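Local coordinates for DNA-(apurinic or apyrimidinic site) lyase (Xenopus laevis, PDB 6WCD), which acts in DNA base excision repair as a magnesium- or manganese-dependent 3'-5' exonuclease and weak endonuclease at abasic sites, this chain being its catalytic domain, at residues 156-159 / 160-163; 109-112 / 113-117. All coordinates share one frame; numbering follows the deposited sequence. Where two conformers were deposited one is given.

Interaction 1 (156-159 / 160-163). With BU1 (1,4-butanediol), chain G.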
# COMPACT_ATOMS: atom_id res chain seq x y z
N TYR A 156 -10.37 -6.36 14.83
CA TYR A 156 -9.25 -6.71 13.95
C TYR A 156 -8.74 -5.49 13.19
O TYR A 156 -7.55 -5.26 13.08
CB TYR A 156 -9.72 -7.84 13.01
CG TYR A 156 -8.71 -8.41 12.06
CD1 TYR A 156 -7.84 -9.40 12.47
CD2 TYR A 156 -8.63 -8.00 10.76
CE1 TYR A 156 -6.88 -9.91 11.61
CE2 TYR A 156 -7.66 -8.50 9.88
CZ TYR A 156 -6.83 -9.52 10.34
OH TYR A 156 -5.86 -10.03 9.48
N LYS A 157 -9.66 -4.69 12.64
CA LYS A 157 -9.27 -3.54 11.85
C LYS A 157 -8.48 -2.52 12.70
O LYS A 157 -7.44 -2.00 12.25
CB LYS A 157 -10.55 -2.90 11.26
CG LYS A 157 -10.23 -1.67 10.39
CD LYS A 157 -11.54 -1.01 9.90
CE LYS A 157 -11.17 0.10 8.90
NZ LYS A 157 -12.35 0.84 8.41
N LEU A 158 -8.98 -2.25 13.91
CA LEU A 158 -8.33 -1.26 14.77
C LEU A 158 -6.96 -1.78 15.23
O LEU A 158 -6.00 -1.02 15.30
CB LEU A 158 -9.23 -0.90 15.94
CG LEU A 158 -10.58 -0.28 15.50
CD1 LEU A 158 -11.51 -0.12 16.68
CD2 LEU A 158 -10.33 1.07 14.87
N ARG A 159 -6.88 -3.09 15.52
CA ARG A 159 -5.58 -3.67 15.88
C ARG A 159 -4.61 -3.67 14.73
O ARG A 159 -3.41 -3.44 14.92
CB ARG A 159 -5.81 -5.06 16.45
CG ARG A 159 -6.60 -5.05 17.77
CD ARG A 159 -5.81 -4.46 18.88
NE ARG A 159 -4.86 -5.45 19.38
CZ ARG A 159 -4.16 -5.30 20.48
NH1 ARG A 159 -4.21 -4.14 21.13
NH2 ARG A 159 -3.43 -6.31 20.93
N PHE A 160 -5.10 -3.84 13.49
CA PHE A 160 -4.24 -3.73 12.32
C PHE A 160 -3.66 -2.33 12.18
O PHE A 160 -2.48 -2.17 11.93
CB PHE A 160 -5.02 -4.13 11.08
CG PHE A 160 -4.20 -4.25 9.84
CD1 PHE A 160 -4.00 -3.17 9.00
CD2 PHE A 160 -3.63 -5.46 9.50
CE1 PHE A 160 -3.22 -3.31 7.83
CE2 PHE A 160 -2.84 -5.59 8.34
CZ PHE A 160 -2.66 -4.52 7.52
N TYR A 161 -4.51 -1.31 12.37
CA TYR A 161 -4.03 0.05 12.38
C TYR A 161 -2.96 0.28 13.44
O TYR A 161 -1.95 0.94 13.16
CB TYR A 161 -5.18 0.99 12.65
CG TYR A 161 -6.16 1.24 11.53
CD1 TYR A 161 -5.83 1.10 10.21
CD2 TYR A 161 -7.41 1.75 11.83
CE1 TYR A 161 -6.76 1.43 9.20
CE2 TYR A 161 -8.34 2.08 10.82
CZ TYR A 161 -7.98 1.92 9.51
OH TYR A 161 -8.92 2.30 8.51
N HIS A 162 -3.16 -0.28 14.63
CA HIS A 162 -2.17 -0.07 15.69
C HIS A 162 -0.86 -0.77 15.34
O HIS A 162 0.22 -0.20 15.52
CB HIS A 162 -2.74 -0.59 17.01
CG HIS A 162 -1.86 -0.34 18.19
ND1 HIS A 162 -1.38 0.91 18.52
CD2 HIS A 162 -1.44 -1.18 19.17
CE1 HIS A 162 -0.66 0.82 19.63
NE2 HIS A 162 -0.68 -0.43 20.04
N LEU A 163 -0.94 -1.96 14.77
CA LEU A 163 0.28 -2.63 14.32
C LEU A 163 0.99 -1.87 13.20
O LEU A 163 2.23 -1.77 13.17
CB LEU A 163 -0.05 -4.06 13.87
CG LEU A 163 1.12 -4.95 13.40
CD1 LEU A 163 2.04 -5.13 14.57
CD2 LEU A 163 0.55 -6.29 12.91
C1 BU1 G . -13.99 3.47 8.81
C2 BU1 G . -13.24 3.61 10.14
C3 BU1 G . -13.13 2.29 10.91
C4 BU1 G . -13.73 2.40 12.31
O5 BU1 G . -14.63 4.69 8.48
O6 BU1 G . -14.40 1.20 12.61
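Lys157 and Tyr161, one helical turn apart, lie side by side and point the same way. The lysine is fully extended, its CG anti to the backbone N (chi1 -179°), which carries the chain past the tyrosine: Lys157 CG stands over one ring face, offset toward the rim, and Lys157 CE comes 3.2 Å from Tyr161 OH. In the backbone, Lys157 O accepts a hydrogen bond from Tyr161 N at 3.0 Å (N-H...O 164°) and also lies over a face of the same ring, 3.6 Å from Tyr161 CG. Leu158 adds a looser apolar touch, its CD2 4.3 Å from Tyr161 CD2 and oblique to the ring. Beyond the phenol, Lys157 NZ lies beside the butanediol carbon chain, while its hydrogen bond goes to Asn185 O. Tyr161 OH is held by Val184 O and Thr186 OG1, and Trp210 stacks on the ring. A leucine in place of Tyr161 would probably leave Val184 O and Thr186 OG1 without the phenol oxygen and the lysine methylenes without a flat surface to run along. Four consecutive i to i+4 backbone bonds, from Phe160 N to Tyr156 O through Leu163 N to Arg159 O, the first and last at 2.9 Å, identify regular alpha-helix, here the helix of the beta-alpha-beta unit 133-142, 152-173 and 177-181, with Lys157 beside Asn185, the probable transition-state stabiliser.

Interaction 2 (109-112 / 113-117)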
# COMPACT_ATOMS: atom_id res chain seq x y z
N GLU A 109 -2.06 -13.37 17.98
CA GLU A 109 -2.71 -12.23 17.32
C GLU A 109 -1.85 -11.67 16.20
O GLU A 109 -2.36 -11.23 15.13
CB GLU A 109 -3.03 -11.15 18.35
CG GLU A 109 -3.88 -10.05 17.72
CD GLU A 109 -4.08 -8.87 18.63
OE1 GLU A 109 -3.52 -8.81 19.75
OE2 GLU A 109 -4.75 -7.93 18.12
N LEU A 110 -0.52 -11.58 16.38
CA LEU A 110 0.31 -11.15 15.30
C LEU A 110 0.16 -12.05 14.07
O LEU A 110 0.12 -11.56 12.93
CB LEU A 110 1.78 -11.10 15.72
CG LEU A 110 2.08 -10.04 16.79
CD1 LEU A 110 3.56 -10.15 17.16
CD2 LEU A 110 1.75 -8.61 16.35
N GLN A 111 0.06 -13.36 14.29
CA GLN A 111 -0.11 -14.24 13.14
C GLN A 111 -1.41 -13.93 12.43
O GLN A 111 -1.48 -13.86 11.21
CB GLN A 111 -0.07 -15.71 13.57
CG GLN A 111 -0.15 -16.68 12.40
CD GLN A 111 0.67 -17.93 12.61
OE1 GLN A 111 1.22 -18.16 13.69
NE2 GLN A 111 0.77 -18.75 11.57
N SER A 112 -2.46 -13.72 13.21
CA SER A 112 -3.76 -13.44 12.62
C SER A 112 -3.76 -12.15 11.84
O SER A 112 -4.39 -12.07 10.78
CB SER A 112 -4.82 -13.34 13.69
OG SER A 112 -5.01 -14.59 14.29
N LEU A 113 -3.07 -11.12 12.34
CA LEU A 113 -3.02 -9.84 11.66
C LEU A 113 -2.20 -9.90 10.40
O LEU A 113 -2.39 -9.06 9.52
CB LEU A 113 -2.48 -8.77 12.63
CG LEU A 113 -3.39 -8.38 13.76
CD1 LEU A 113 -2.69 -7.65 14.87
CD2 LEU A 113 -4.57 -7.55 13.19
N ASP A 114 -1.25 -10.84 10.29
CA ASP A 114 -0.37 -10.92 9.15
C ASP A 114 -0.71 -12.03 8.15
O ASP A 114 -0.16 -12.02 7.04
CB ASP A 114 1.08 -11.11 9.61
CG ASP A 114 1.82 -9.82 9.70
OD1 ASP A 114 1.27 -8.75 9.32
OD2 ASP A 114 3.00 -9.89 10.12
N GLN A 115 -1.70 -12.88 8.43
CA GLN A 115 -1.94 -14.02 7.56
C GLN A 115 -2.94 -13.77 6.45
O GLN A 115 -3.33 -14.72 5.77
CB GLN A 115 -2.42 -15.22 8.40
CG GLN A 115 -3.78 -15.03 8.97
CD GLN A 115 -4.25 -16.22 9.81
OE1 GLN A 115 -3.53 -17.20 10.01
NE2 GLN A 115 -5.47 -16.11 10.32
N GLU A 116 -3.43 -12.56 6.27
CA GLU A 116 -4.44 -12.30 5.26
C GLU A 116 -3.90 -11.56 4.03
O GLU A 116 -4.67 -11.07 3.21
CB GLU A 116 -5.61 -11.50 5.86
CG GLU A 116 -6.35 -12.26 6.93
CD GLU A 116 -7.63 -11.60 7.44
OE1 GLU A 116 -8.06 -10.51 6.93
OE2 GLU A 116 -8.22 -12.19 8.40
N GLY A 117 -2.59 -11.53 3.87
CA GLY A 117 -2.02 -10.93 2.66
C GLY A 117 -2.26 -9.44 2.55
O GLY A 117 -2.60 -8.95 1.47
O HOH W 1 -6.83 -13.62 10.18
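The C-terminal end of helix 107-114 is where Glu109 meets Leu113 and the backbone passes from helix into loop. Glu109 and Leu113 lie alongside each other, pointing the same way, and Leu113 CD1 rests 3.9 Å from Glu109 CG, an aliphatic contact beside the carboxylate, which makes a salt bridge with Arg159 of helix 152-173. With CG anti to the carbonyl carbon, Leu113 also brings its CG to 3.3 Å from Glu109 O, the oxygen that accepts a hydrogen bond from Leu113 N at 2.9 Å (N-H...O 155°). The next donor shows the helix ending: Asp114 N divides between Leu110 O and Gln111 O in two weak bonds, each bent to 134°. Beyond it, Gln115 takes the crowded position for CG (chi1 69°), which folds its side chain back over the last turn, with CG 3.4 Å from Gln111 O. The two glutamine side chains cross at about a right angle. One water bridges the end of the helix, donating to Ser112 O at 3.0 Å and to Glu116 OE2 at 2.7 Å and accepting from Gln115 NE2 at 2.8 Å. The other carboxylate oxygen, Glu116 OE1, makes salt bridges with Arg118 and Arg153. Asp114 is fixed by Ser86 OG and Leu85 N. Leu110 and Leu113 pack against Leu163 of helix 152-173, and the chain then turns through Glu116 and Gly117 into strand 119-127.

Overall arrangement
Both interactions are local helical contacts within the endonuclease/exonuclease/phosphatase family region, their centres about 11 Å apart on the same side of the chain's centre, and both are partly buried. Their helices meet directly: Arg159 NH2 forms a salt bridge with Glu109 OE1 at 2.8 Å, and Tyr156 OH is probably hydrogen-bonded to Ser112 O, also at 2.8 Å. Interaction 1 lies well within a long helix, so its backbone bonding is regular, and Lys157 reaches Asn185 while Tyr161 binds that residue's sequence neighbours. Interaction 2 closes a short helix, where bonding weakens at Asp114 N and a water bridges the end. Buried Phe160, Leu163 and Leu113 share the apolar interface, whereas Gln111 is exposed.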